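Local structure of L-talarate/galactarate dehydratase (Salmonella typhimurium, 2PP3) at residues 160-165 with 343-348; 327-332 with 348-353. The protein catalyses the magnesium-dependent dehydration of L-talarate and galactarate to 5-keto-4-deoxy-D-glucarate, and also epimerises L-talarate to galactarate. The protein carries 1 engineered substitution. One frame throughout, in Å; residues are numbered along the deposited sequence.

Contact 1 of 2, residues 160-165 with 343-348; sequences DSVQCY and LEPWLE. With LGT (L-glucaric acid), chain G.
Tyr165 lays one face of its ring over the backbone and inner side chain of Glu348, CA of Glu348 sitting 4.0 Å from the ring centroid as a CH-pi contact. CG of Tyr165 is wedged between its own backbone N and carbonyl carbon (chi1 75°), which swings the ring across toward the neighbouring strand. At the ring's edge, CD2 of Tyr165 meets CE3 of Trp346 at 3.8 Å. The indole in turn takes CB of Gln163 over the face of its six-membered ring, another CH-pi contact. CG1 of Val162 packs on CB of Leu347 at 3.6 Å, the two side chains crossing at about a right angle. The strands themselves run parallel, Leu347 N bonding to Gln163 O at 2.8 Å and Tyr165 N to Leu347 O at 3.0 Å. Where the strands splay apart, a water takes the N-H of Gln163 and donates to Pro345 O and to Glu344 OE2, a carboxylate oxygen also paired with Arg367. Glu348, extended to its tip, brings OE2 within 2.5 Å of O1A of the bound L-glucarate. Lys195 forms a salt bridge with that same OE2 and bonds to Tyr165 OH, while Thr167 adds a further hydrogen bond to OE2. Two carboxylate oxygens so close suggest that one acid group is protonated and donates to the other.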
loop_
_atom_site.group_PDB
_atom_site.type_symbol
_atom_site.label_atom_id
_atom_site.label_comp_id
_atom_site.label_asym_id
_atom_site.label_seq_id
_atom_site.Cartn_x
_atom_site.Cartn_y
_atom_site.Cartn_z
ATOM N N ASP B 160 12.514 6.804 12.611
ATOM C CA ASP B 160 11.928 6.595 13.927
ATOM C C ASP B 160 11.490 7.877 14.609
ATOM O O ASP B 160 10.992 7.858 15.735
ATOM C CB ASP B 160 12.905 5.815 14.808
ATOM C CG ASP B 160 13.178 4.421 14.263
ATOM O OD1 ASP B 160 12.203 3.696 13.953
ATOM O OD2 ASP B 160 14.362 4.052 14.139
ATOM N N SER B 161 11.689 8.990 13.915
ATOM C CA SER B 161 11.282 10.295 14.403
ATOM C C SER B 161 11.065 11.165 13.162
ATOM O O SER B 161 11.556 10.839 12.079
ATOM C CB SER B 161 12.351 10.899 15.325
ATOM O OG SER B 161 13.538 11.203 14.627
ATOM N N VAL B 162 10.332 12.262 13.317
ATOM C CA VAL B 162 10.040 13.138 12.190
ATOM C C VAL B 162 10.239 14.613 12.517
ATOM O O VAL B 162 9.824 15.074 13.580
ATOM C CB VAL B 162 8.581 12.910 11.716
ATOM C CG1 VAL B 162 8.171 13.965 10.690
ATOM C CG2 VAL B 162 8.448 11.512 11.125
ATOM N N GLN B 163 10.880 15.343 11.603
ATOM C CA GLN B 163 11.107 16.783 11.779
ATOM C C GLN B 163 9.760 17.403 12.122
ATOM O O GLN B 163 8.751 17.078 11.493
ATOM C CB GLN B 163 11.591 17.432 10.483
ATOM C CG GLN B 163 12.858 16.889 9.903
ATOM C CD GLN B 163 13.215 17.602 8.618
ATOM O OE1 GLN B 163 12.463 17.563 7.641
ATOM N NE2 GLN B 163 14.360 18.267 8.612
ATOM N N CYS B 164 9.745 18.316 13.084
ATOM C CA CYS B 164 8.495 18.929 13.507
ATOM C C CYS B 164 8.564 20.453 13.562
ATOM O O CYS B 164 9.577 21.025 13.969
ATOM C CB CYS B 164 8.111 18.365 14.882
ATOM S SG CYS B 164 6.455 18.789 15.473
ATOM N N TYR B 165 7.485 21.108 13.137
ATOM C CA TYR B 165 7.419 22.563 13.165
ATOM C C TYR B 165 6.113 22.967 13.854
ATOM O O TYR B 165 5.126 22.226 13.810
ATOM C CB TYR B 165 7.484 23.132 11.736
ATOM C CG TYR B 165 6.211 22.979 10.921
ATOM C CD1 TYR B 165 5.196 23.936 10.990
ATOM C CD2 TYR B 165 6.016 21.872 10.093
ATOM C CE1 TYR B 165 4.016 23.798 10.254
ATOM C CE2 TYR B 165 4.838 21.718 9.352
ATOM C CZ TYR B 165 3.844 22.686 9.440
ATOM O OH TYR B 165 2.680 22.549 8.722
ATOM N N LEU B 343 10.482 9.814 1.364
ATOM C CA LEU B 343 11.266 11.051 1.334
ATOM C C LEU B 343 11.105 11.768 2.677
ATOM O O LEU B 343 10.066 11.645 3.323
ATOM C CB LEU B 343 10.807 11.951 0.185
ATOM C CG LEU B 343 10.848 11.307 -1.205
ATOM C CD1 LEU B 343 10.509 12.355 -2.261
ATOM C CD2 LEU B 343 12.233 10.712 -1.472
ATOM N N GLU B 344 12.133 12.501 3.099
ATOM C CA GLU B 344 12.112 13.197 4.391
ATOM C C GLU B 344 10.911 14.147 4.498
ATOM O O GLU B 344 10.828 15.139 3.777
ATOM C CB GLU B 344 13.429 13.964 4.584
ATOM C CG GLU B 344 13.781 14.347 6.029
ATOM C CD GLU B 344 14.151 13.151 6.915
ATOM O OE1 GLU B 344 14.791 12.200 6.414
ATOM O OE2 GLU B 344 13.817 13.172 8.120
ATOM N N PRO B 345 9.966 13.845 5.409
ATOM C CA PRO B 345 8.761 14.660 5.615
ATOM C C PRO B 345 8.815 15.636 6.794
ATOM O O PRO B 345 9.773 15.661 7.565
ATOM C CB PRO B 345 7.692 13.604 5.827
ATOM C CG PRO B 345 8.438 12.618 6.726
ATOM C CD PRO B 345 9.854 12.562 6.131
ATOM N N TRP B 346 7.762 16.440 6.913
ATOM C CA TRP B 346 7.614 17.402 7.997
ATOM C C TRP B 346 6.298 17.134 8.719
ATOM O O TRP B 346 5.276 16.858 8.082
ATOM C CB TRP B 346 7.593 18.834 7.470
ATOM C CG TRP B 346 8.941 19.412 7.243
ATOM C CD1 TRP B 346 9.682 19.352 6.097
ATOM C CD2 TRP B 346 9.713 20.162 8.184
ATOM N NE1 TRP B 346 10.866 20.024 6.266
ATOM C CE2 TRP B 346 10.912 20.532 7.539
ATOM C CE3 TRP B 346 9.507 20.559 9.514
ATOM C CZ2 TRP B 346 11.908 21.285 8.179
ATOM C CZ3 TRP B 346 10.499 21.308 10.154
ATOM C CH2 TRP B 346 11.683 21.663 9.482
ATOM N N LEU B 347 6.331 17.212 10.048
ATOM C CA LEU B 347 5.143 16.997 10.861
ATOM C C LEU B 347 4.749 18.337 11.472
ATOM O O LEU B 347 5.603 19.079 11.956
ATOM C CB LEU B 347 5.431 15.989 11.975
ATOM C CG LEU B 347 4.218 15.508 12.777
ATOM C CD1 LEU B 347 3.307 14.723 11.854
ATOM C CD2 LEU B 347 4.666 14.641 13.960
ATOM N N GLU B 348 3.452 18.629 11.456
ATOM C CA GLU B 348 2.933 19.884 11.983
ATOM C C GLU B 348 2.448 19.765 13.421
ATOM O O GLU B 348 1.661 18.879 13.755
ATOM C CB GLU B 348 1.796 20.389 11.087
ATOM C CG GLU B 348 1.059 21.605 11.630
ATOM C CD GLU B 348 0.029 22.154 10.656
ATOM O OE1 GLU B 348 -0.759 21.357 10.092
ATOM O OE2 GLU B 348 0.008 23.388 10.462
HETATM O O1A LGT G . -2.220 24.529 10.495
HETATM C C1 LGT G . -2.457 24.882 9.330
HETATM O O1B LGT G . -1.837 24.451 8.333
HETATM C C2 LGT G . -3.596 25.940 9.093
HETATM O O2 LGT G . -3.963 26.014 7.703
HETATM C C3 LGT G . -4.865 25.654 9.910
HETATM O O3 LGT G . -5.583 24.580 9.298
HETATM C C4 LGT G . -5.827 26.867 10.015
HETATM O O4 LGT G . -6.321 27.203 8.699
HETATM C C5 LGT G . -7.046 26.643 10.939
HETATM O O5 LGT G . -6.570 26.295 12.248
HETATM C C6 LGT G . -7.924 27.907 11.047
HETATM O O6A LGT G . -8.920 27.964 10.275
HETATM O O6B LGT G . -7.591 28.795 11.872
HETATM O O HOH W 1 11.353 14.086 9.021
#

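Contact 2 of 2, residues 327-332 with 348-353; sequences PHFAME and EHFEWL. With LGT (L-glucaric acid), chain G.
The backbone turns between Pro327 and the helix that starts at Met331, with Ala330 as its N-cap, and passes the end of strand 346-349 so that Phe329 and Glu348 have their CA atoms 5.9 Å apart. Phe329 N donates to Glu348 OE1 at 2.7 Å, meeting the anti side of the carboxylate, 18° out of its plane. A water ties the same backbones together, accepting from Glu348 N and donating to the carbonyls of Pro327 and Phe329. The ring of Phe329 then turns its edge to the face of Phe350 in a T-shaped pair, centroids 5.1 Å apart and planes at 74°. Farther out, CZ of Phe329 touches CD1 of Leu353 at 3.4 Å, and CE1 abuts the indole of Trp352. On the helix side, Met331 runs alongside His349, its SD 3.8 Å from CD2 of the imidazole. His328 NE2 is hydrogen-bonded to O3 of L-glucarate at 2.7 Å, and Asp301 holds its ND1. With Phe350 and Trp352 lining the same pocket, this is the active-site end of an enolase-superfamily barrel, where His328 is the proton donor/acceptor and Asp301 raises its basicity.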
loop_
_atom_site.group_PDB
_atom_site.type_symbol
_atom_site.label_atom_id
_atom_site.label_comp_id
_atom_site.label_asym_id
_atom_site.label_seq_id
_atom_site.Cartn_x
_atom_site.Cartn_y
_atom_site.Cartn_z
ATOM N N PRO B 327 2.022 16.318 6.111
ATOM C CA PRO B 327 0.633 16.139 6.541
ATOM C C PRO B 327 0.129 17.344 7.331
ATOM O O PRO B 327 0.895 18.030 8.011
ATOM C CB PRO B 327 0.688 14.874 7.388
ATOM C CG PRO B 327 1.865 14.120 6.815
ATOM C CD PRO B 327 2.872 15.219 6.604
ATOM N N HIS B 328 -1.168 17.594 7.240
ATOM C CA HIS B 328 -1.764 18.722 7.933
ATOM C C HIS B 328 -2.490 18.327 9.213
ATOM O O HIS B 328 -3.272 17.375 9.219
ATOM C CB HIS B 328 -2.728 19.443 6.985
ATOM C CG HIS B 328 -3.647 20.405 7.668
ATOM N ND1 HIS B 328 -4.878 20.033 8.161
ATOM C CD2 HIS B 328 -3.510 21.722 7.950
ATOM C CE1 HIS B 328 -5.463 21.080 8.716
ATOM N NE2 HIS B 328 -4.653 22.117 8.603
ATOM N N PHE B 329 -2.212 19.055 10.295
ATOM C CA PHE B 329 -2.872 18.823 11.583
ATOM C C PHE B 329 -2.689 17.381 12.089
ATOM O O PHE B 329 -1.724 16.702 11.727
ATOM C CB PHE B 329 -4.370 19.153 11.422
ATOM C CG PHE B 329 -5.088 19.456 12.711
ATOM C CD1 PHE B 329 -4.659 20.483 13.543
ATOM C CD2 PHE B 329 -6.223 18.733 13.073
ATOM C CE1 PHE B 329 -5.351 20.790 14.721
ATOM C CE2 PHE B 329 -6.921 19.031 14.244
ATOM C CZ PHE B 329 -6.483 20.064 15.070
ATOM N N ALA B 330 -3.624 16.946 12.933
ATOM C CA ALA B 330 -3.667 15.608 13.532
ATOM C C ALA B 330 -2.338 14.848 13.627
ATOM O O ALA B 330 -2.220 13.730 13.116
ATOM C CB ALA B 330 -4.700 14.757 12.787
ATOM N N MET B 331 -1.351 15.437 14.297
ATOM C CA MET B 331 -0.051 14.792 14.428
ATOM C C MET B 331 -0.117 13.421 15.095
ATOM O O MET B 331 0.751 12.578 14.869
ATOM C CB MET B 331 0.930 15.695 15.185
ATOM C CG MET B 331 0.426 16.207 16.516
ATOM S SD MET B 331 1.678 17.204 17.359
ATOM C CE MET B 331 1.584 16.502 19.016
ATOM N N GLU B 332 -1.148 13.195 15.904
ATOM C CA GLU B 332 -1.317 11.914 16.588
ATOM C C GLU B 332 -1.397 10.765 15.582
ATOM O O GLU B 332 -0.981 9.640 15.879
ATOM C CB GLU B 332 -2.587 11.918 17.448
ATOM C CG GLU B 332 -2.547 12.824 18.683
ATOM C CD GLU B 332 -2.412 14.307 18.350
ATOM O OE1 GLU B 332 -2.933 14.745 17.298
ATOM O OE2 GLU B 332 -1.797 15.040 19.157
ATOM N N GLU B 348 3.452 18.629 11.456
ATOM C CA GLU B 348 2.933 19.884 11.983
ATOM C C GLU B 348 2.448 19.765 13.421
ATOM O O GLU B 348 1.661 18.879 13.755
ATOM C CB GLU B 348 1.796 20.389 11.087
ATOM C CG GLU B 348 1.059 21.605 11.630
ATOM C CD GLU B 348 0.029 22.154 10.656
ATOM O OE1 GLU B 348 -0.759 21.357 10.092
ATOM O OE2 GLU B 348 0.008 23.388 10.462
ATOM N N HIS B 349 2.911 20.673 14.272
ATOM C CA HIS B 349 2.522 20.631 15.675
ATOM C C HIS B 349 1.508 21.665 16.168
ATOM O O HIS B 349 1.599 22.862 15.873
ATOM C CB HIS B 349 3.768 20.697 16.566
ATOM C CG HIS B 349 3.460 20.931 18.013
ATOM N ND1 HIS B 349 3.068 22.159 18.500
ATOM C CD2 HIS B 349 3.449 20.086 19.072
ATOM C CE1 HIS B 349 2.827 22.062 19.795
ATOM N NE2 HIS B 349 3.049 20.814 20.166
ATOM N N PHE B 350 0.546 21.155 16.930
ATOM C CA PHE B 350 -0.501 21.934 17.580
ATOM C C PHE B 350 -0.588 21.296 18.963
ATOM O O PHE B 350 -0.250 20.124 19.121
ATOM C CB PHE B 350 -1.858 21.756 16.891
ATOM C CG PHE B 350 -2.070 22.639 15.696
ATOM C CD1 PHE B 350 -1.635 22.248 14.434
ATOM C CD2 PHE B 350 -2.736 23.856 15.830
ATOM C CE1 PHE B 350 -1.866 23.055 13.320
ATOM C CE2 PHE B 350 -2.972 24.669 14.724
ATOM C CZ PHE B 350 -2.536 24.267 13.467
ATOM N N GLU B 351 -1.035 22.047 19.961
ATOM C CA GLU B 351 -1.176 21.490 21.303
ATOM C C GLU B 351 -2.656 21.198 21.549
ATOM O O GLU B 351 -3.016 20.436 22.441
ATOM C CB GLU B 351 -0.664 22.476 22.357
ATOM C CG GLU B 351 -1.377 23.822 22.362
ATOM C CD GLU B 351 -0.713 24.842 21.460
ATOM O OE1 GLU B 351 -0.417 24.514 20.292
ATOM O OE2 GLU B 351 -0.488 25.979 21.922
ATOM N N TRP B 352 -3.499 21.803 20.721
ATOM C CA TRP B 352 -4.944 21.676 20.815
ATOM C C TRP B 352 -5.488 20.320 21.238
ATOM O O TRP B 352 -6.336 20.247 22.126
ATOM C CB TRP B 352 -5.580 22.078 19.484
ATOM C CG TRP B 352 -5.275 23.490 19.073
ATOM C CD1 TRP B 352 -4.558 24.416 19.778
ATOM C CD2 TRP B 352 -5.674 24.133 17.857
ATOM N NE1 TRP B 352 -4.484 25.595 19.075
ATOM C CE2 TRP B 352 -5.160 25.449 17.892
ATOM C CE3 TRP B 352 -6.416 23.726 16.741
ATOM C CZ2 TRP B 352 -5.364 26.360 16.852
ATOM C CZ3 TRP B 352 -6.619 24.632 15.708
ATOM C CH2 TRP B 352 -6.094 25.934 15.770
ATOM N N LEU B 353 -5.012 19.250 20.612
ATOM C CA LEU B 353 -5.504 17.916 20.934
ATOM C C LEU B 353 -4.830 17.191 22.098
ATOM O O LEU B 353 -5.288 16.119 22.492
ATOM C CB LEU B 353 -5.453 17.019 19.688
ATOM C CG LEU B 353 -6.631 17.119 18.710
ATOM C CD1 LEU B 353 -6.735 18.526 18.145
ATOM C CD2 LEU B 353 -6.449 16.110 17.590
HETATM O O1A LGT G . -2.220 24.529 10.495
HETATM C C1 LGT G . -2.457 24.882 9.330
HETATM O O1B LGT G . -1.837 24.451 8.333
HETATM C C2 LGT G . -3.596 25.940 9.093
HETATM O O2 LGT G . -3.963 26.014 7.703
HETATM C C3 LGT G . -4.865 25.654 9.910
HETATM O O3 LGT G . -5.583 24.580 9.298
HETATM C C4 LGT G . -5.827 26.867 10.015
HETATM O O4 LGT G . -6.321 27.203 8.699
HETATM C C5 LGT G . -7.046 26.643 10.939
HETATM O O5 LGT G . -6.570 26.295 12.248
HETATM C C6 LGT G . -7.924 27.907 11.047
HETATM O O6A LGT G . -8.920 27.964 10.275
HETATM O O6B LGT G . -7.591 28.795 11.872
HETATM O O HOH W 2 1.115 17.095 10.658
#

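In the fold
The chain first builds the antiparallel sheet that includes strands 28-40 and 74-81, then strand 161-166, then the barrel strands from 194-197 to 324-325 with their intervening helices. Residues 327-332 follow the last of these and lead into helix 331-339, and the chain returns as strand 346-349. Contact 1 there closes a long loop of 177 residues, which spans those barrel strands; contact 2 closes a short one of 15: most of that helix, the link after it and the start of the strand. Their segments alternate along the chain, so the two loops cross, sharing Glu348. Tyr165 O probably bonds to His349 N, joining them directly. Beyond 349, contact 2 reaches back to strands 28-40 and 74-81, tying their sheet to the barrel around L-glucarate.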